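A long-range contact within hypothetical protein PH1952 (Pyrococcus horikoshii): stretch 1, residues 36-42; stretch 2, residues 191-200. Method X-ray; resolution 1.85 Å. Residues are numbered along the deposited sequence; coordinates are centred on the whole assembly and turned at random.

Stretch 1 36-42: FAFLTNN
Stretch 2, residues 191-200: PMYEVVREMF

Packing of a β-strand against an α-helix in hypothetical protein PH1952, between segments at least 151 residues apart in sequence. The strand beginning at Phe36 is extended (Ala37 phi/psi -153/154, Leu39 -134/105); the helix, already under way at Pro191, runs through Met199 with phi near -65 and psi near -40, and Phe200 leaves it at -123/86. The two run nearly antiparallel, at 159°, with axes 10.5 Å apart at closest approach. In register, the CA atoms of Phe36 and Phe200 lie 8.9 Å apart, and those of Ala37 and Val196 8.3 Å. No hydrogen bond crosses the interface, which buries 321 Å² with both sides summed and rests mainly on van der Waals contact, chiefly between apolar side chains. Strand alternation directs Ala37 and Leu39 toward the helix and Phe36 and Thr40 away.

Met192 covers the most surface. Its CB points toward the strand, and chi1 t, chi2 p and chi3 129° carry the thioether toward Thr40 and Asn41: Met192 CG lies 3.8 Å from Leu39 CD1, while Met192 CE sits 3.6 Å from Thr40 O and 3.3 Å from Asn41 OD1. That amide oxygen is hydrogen-bonded elsewhere in the structure, so its polarity is satisfied despite the methyl beside it.

Leu39 (chi1 t, chi2 p) spans one helical turn: besides meeting Met192, it places CD2 3.9 Å from CG2 of Val196 (chi1 t), a contact between branched aliphatic groups.

Phe200 (chi1 m, chi2 -74°) closes the other end. Its ring turns its edge to the strand, with Phe200 CE2 3.6 Å from Ala37 CB and Phe200 CZ 3.6 Å from Phe36 O. The small alanine also meets Met199, extended through SD (chi1 t, chi2 t) with chi3 m, whose SD is 4.0 Å from Ala37 CB. Within the helix segment, Arg197 NH1 donates to Phe200 O at 2.6 Å, and Phe200 N to Val196 O at 3.0 Å.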

# COMPACT_ATOMS: atom_id res chain seq x y z
N PHE B 36 -27.69 0.58 -23.38
CA PHE B 36 -26.94 -0.02 -22.29
C PHE B 36 -25.44 0.12 -22.52
O PHE B 36 -24.99 0.41 -23.64
CB PHE B 36 -27.31 -1.50 -22.15
CG PHE B 36 -26.97 -2.34 -23.35
CD1 PHE B 36 -25.72 -2.92 -23.47
CD2 PHE B 36 -27.89 -2.50 -24.38
CE1 PHE B 36 -25.38 -3.66 -24.61
CE2 PHE B 36 -27.56 -3.23 -25.52
CZ PHE B 36 -26.30 -3.81 -25.63
N ALA B 37 -24.68 -0.07 -21.45
CA ALA B 37 -23.23 0.01 -21.54
C ALA B 37 -22.63 -0.85 -20.44
O ALA B 37 -23.27 -1.11 -19.42
CB ALA B 37 -22.77 1.45 -21.38
N PHE B 38 -21.41 -1.32 -20.67
CA PHE B 38 -20.72 -2.14 -19.69
C PHE B 38 -19.70 -1.22 -19.01
O PHE B 38 -19.06 -0.38 -19.67
CB PHE B 38 -20.06 -3.33 -20.39
CG PHE B 38 -21.04 -4.25 -21.08
CD1 PHE B 38 -22.41 -4.18 -20.81
CD2 PHE B 38 -20.59 -5.21 -21.98
CE1 PHE B 38 -23.31 -5.06 -21.42
CE2 PHE B 38 -21.49 -6.09 -22.61
CZ PHE B 38 -22.85 -6.01 -22.32
N LEU B 39 -19.55 -1.36 -17.70
CA LEU B 39 -18.66 -0.49 -16.96
C LEU B 39 -17.77 -1.25 -15.98
O LEU B 39 -18.24 -1.68 -14.93
CB LEU B 39 -19.51 0.54 -16.19
CG LEU B 39 -18.82 1.69 -15.45
CD1 LEU B 39 -18.27 2.66 -16.48
CD2 LEU B 39 -19.80 2.41 -14.53
N THR B 40 -16.50 -1.41 -16.34
CA THR B 40 -15.55 -2.12 -15.48
C THR B 40 -14.46 -1.23 -14.89
O THR B 40 -13.93 -0.35 -15.57
CB THR B 40 -14.87 -3.28 -16.25
OG1 THR B 40 -13.95 -3.94 -15.37
CG2 THR B 40 -14.11 -2.75 -17.46
N ASN B 41 -14.13 -1.47 -13.61
CA ASN B 41 -13.09 -0.75 -12.90
C ASN B 41 -11.70 -1.24 -13.31
O ASN B 41 -10.68 -0.65 -12.99
CB ASN B 41 -13.30 -0.97 -11.40
CG ASN B 41 -14.01 0.21 -10.81
OD1 ASN B 41 -14.41 1.15 -11.51
ND2 ASN B 41 -14.19 0.17 -9.48
N ASN B 42 -11.66 -2.37 -14.01
CA ASN B 42 -10.39 -2.96 -14.41
C ASN B 42 -9.75 -2.12 -15.51
O ASN B 42 -10.41 -1.77 -16.49
CB ASN B 42 -10.61 -4.40 -14.89
CG ASN B 42 -9.34 -5.23 -14.84
OD1 ASN B 42 -8.32 -4.86 -15.42
ND2 ASN B 42 -9.40 -6.36 -14.13
N PRO B 191 -15.86 10.71 -11.29
CA PRO B 191 -15.33 10.77 -12.66
C PRO B 191 -15.94 9.70 -13.56
O PRO B 191 -16.18 9.93 -14.75
CB PRO B 191 -13.83 10.57 -12.46
CG PRO B 191 -13.59 11.17 -11.11
CD PRO B 191 -14.76 10.63 -10.31
N MET B 192 -16.17 8.52 -13.00
CA MET B 192 -16.75 7.41 -13.76
C MET B 192 -18.19 7.74 -14.12
O MET B 192 -18.64 7.45 -15.23
CB MET B 192 -16.72 6.12 -12.93
CG MET B 192 -16.88 4.86 -13.76
SD MET B 192 -15.40 4.52 -14.73
CE MET B 192 -15.10 2.83 -14.31
N TYR B 193 -18.91 8.36 -13.19
CA TYR B 193 -20.29 8.74 -13.44
C TYR B 193 -20.33 9.80 -14.53
O TYR B 193 -21.22 9.80 -15.37
CB TYR B 193 -20.94 9.30 -12.17
CG TYR B 193 -22.40 9.68 -12.36
CD1 TYR B 193 -23.38 8.71 -12.54
CD2 TYR B 193 -22.79 11.02 -12.39
CE1 TYR B 193 -24.71 9.05 -12.75
CE2 TYR B 193 -24.12 11.38 -12.60
CZ TYR B 193 -25.07 10.39 -12.78
OH TYR B 193 -26.38 10.73 -13.03
N GLU B 194 -19.36 10.71 -14.50
CA GLU B 194 -19.30 11.76 -15.49
C GLU B 194 -19.20 11.15 -16.88
O GLU B 194 -19.80 11.64 -17.82
CB GLU B 194 -18.10 12.68 -15.22
CG GLU B 194 -17.88 13.73 -16.30
CD GLU B 194 -16.85 14.77 -15.90
OE1 GLU B 194 -15.79 14.39 -15.38
OE2 GLU B 194 -17.10 15.97 -16.13
N VAL B 195 -18.44 10.06 -17.00
CA VAL B 195 -18.31 9.39 -18.29
C VAL B 195 -19.60 8.73 -18.75
O VAL B 195 -19.98 8.83 -19.92
CB VAL B 195 -17.17 8.35 -18.26
CG1 VAL B 195 -17.17 7.54 -19.55
CG2 VAL B 195 -15.83 9.05 -18.09
N VAL B 196 -20.28 8.04 -17.83
CA VAL B 196 -21.55 7.38 -18.15
C VAL B 196 -22.56 8.43 -18.60
O VAL B 196 -23.26 8.25 -19.59
CB VAL B 196 -22.11 6.63 -16.91
CG1 VAL B 196 -23.54 6.18 -17.18
CG2 VAL B 196 -21.23 5.42 -16.59
N ARG B 197 -22.63 9.53 -17.85
CA ARG B 197 -23.57 10.61 -18.14
C ARG B 197 -23.38 11.25 -19.49
O ARG B 197 -24.33 11.64 -20.16
CB ARG B 197 -23.45 11.69 -17.07
CG ARG B 197 -24.60 11.68 -16.12
CD ARG B 197 -25.88 11.78 -16.91
NE ARG B 197 -27.02 11.41 -16.10
CZ ARG B 197 -28.15 10.90 -16.57
NH1 ARG B 197 -28.31 10.67 -17.86
NH2 ARG B 197 -29.12 10.63 -15.72
N GLU B 198 -22.12 11.39 -19.86
CA GLU B 198 -21.71 11.97 -21.12
C GLU B 198 -22.22 11.10 -22.28
O GLU B 198 -22.61 11.61 -23.33
CB GLU B 198 -20.17 12.07 -21.11
CG GLU B 198 -19.47 12.23 -22.45
CD GLU B 198 -19.87 13.48 -23.18
OE1 GLU B 198 -20.28 14.46 -22.54
OE2 GLU B 198 -19.78 13.47 -24.43
N MET B 199 -22.24 9.79 -22.06
CA MET B 199 -22.70 8.84 -23.08
C MET B 199 -24.23 8.82 -23.17
O MET B 199 -24.80 8.76 -24.24
CB MET B 199 -22.20 7.44 -22.76
CG MET B 199 -22.58 6.40 -23.80
SD MET B 199 -21.94 4.76 -23.43
CE MET B 199 -20.21 5.15 -23.16
N PHE B 200 -24.88 8.86 -22.01
CA PHE B 200 -26.32 8.86 -21.94
C PHE B 200 -26.75 10.10 -21.16
O PHE B 200 -26.96 10.05 -19.97
CB PHE B 200 -26.80 7.60 -21.21
CG PHE B 200 -26.26 6.32 -21.77
CD1 PHE B 200 -26.73 5.81 -22.98
CD2 PHE B 200 -25.26 5.63 -21.09
CE1 PHE B 200 -26.20 4.63 -23.50
CE2 PHE B 200 -24.73 4.46 -21.60
CZ PHE B 200 -25.20 3.95 -22.81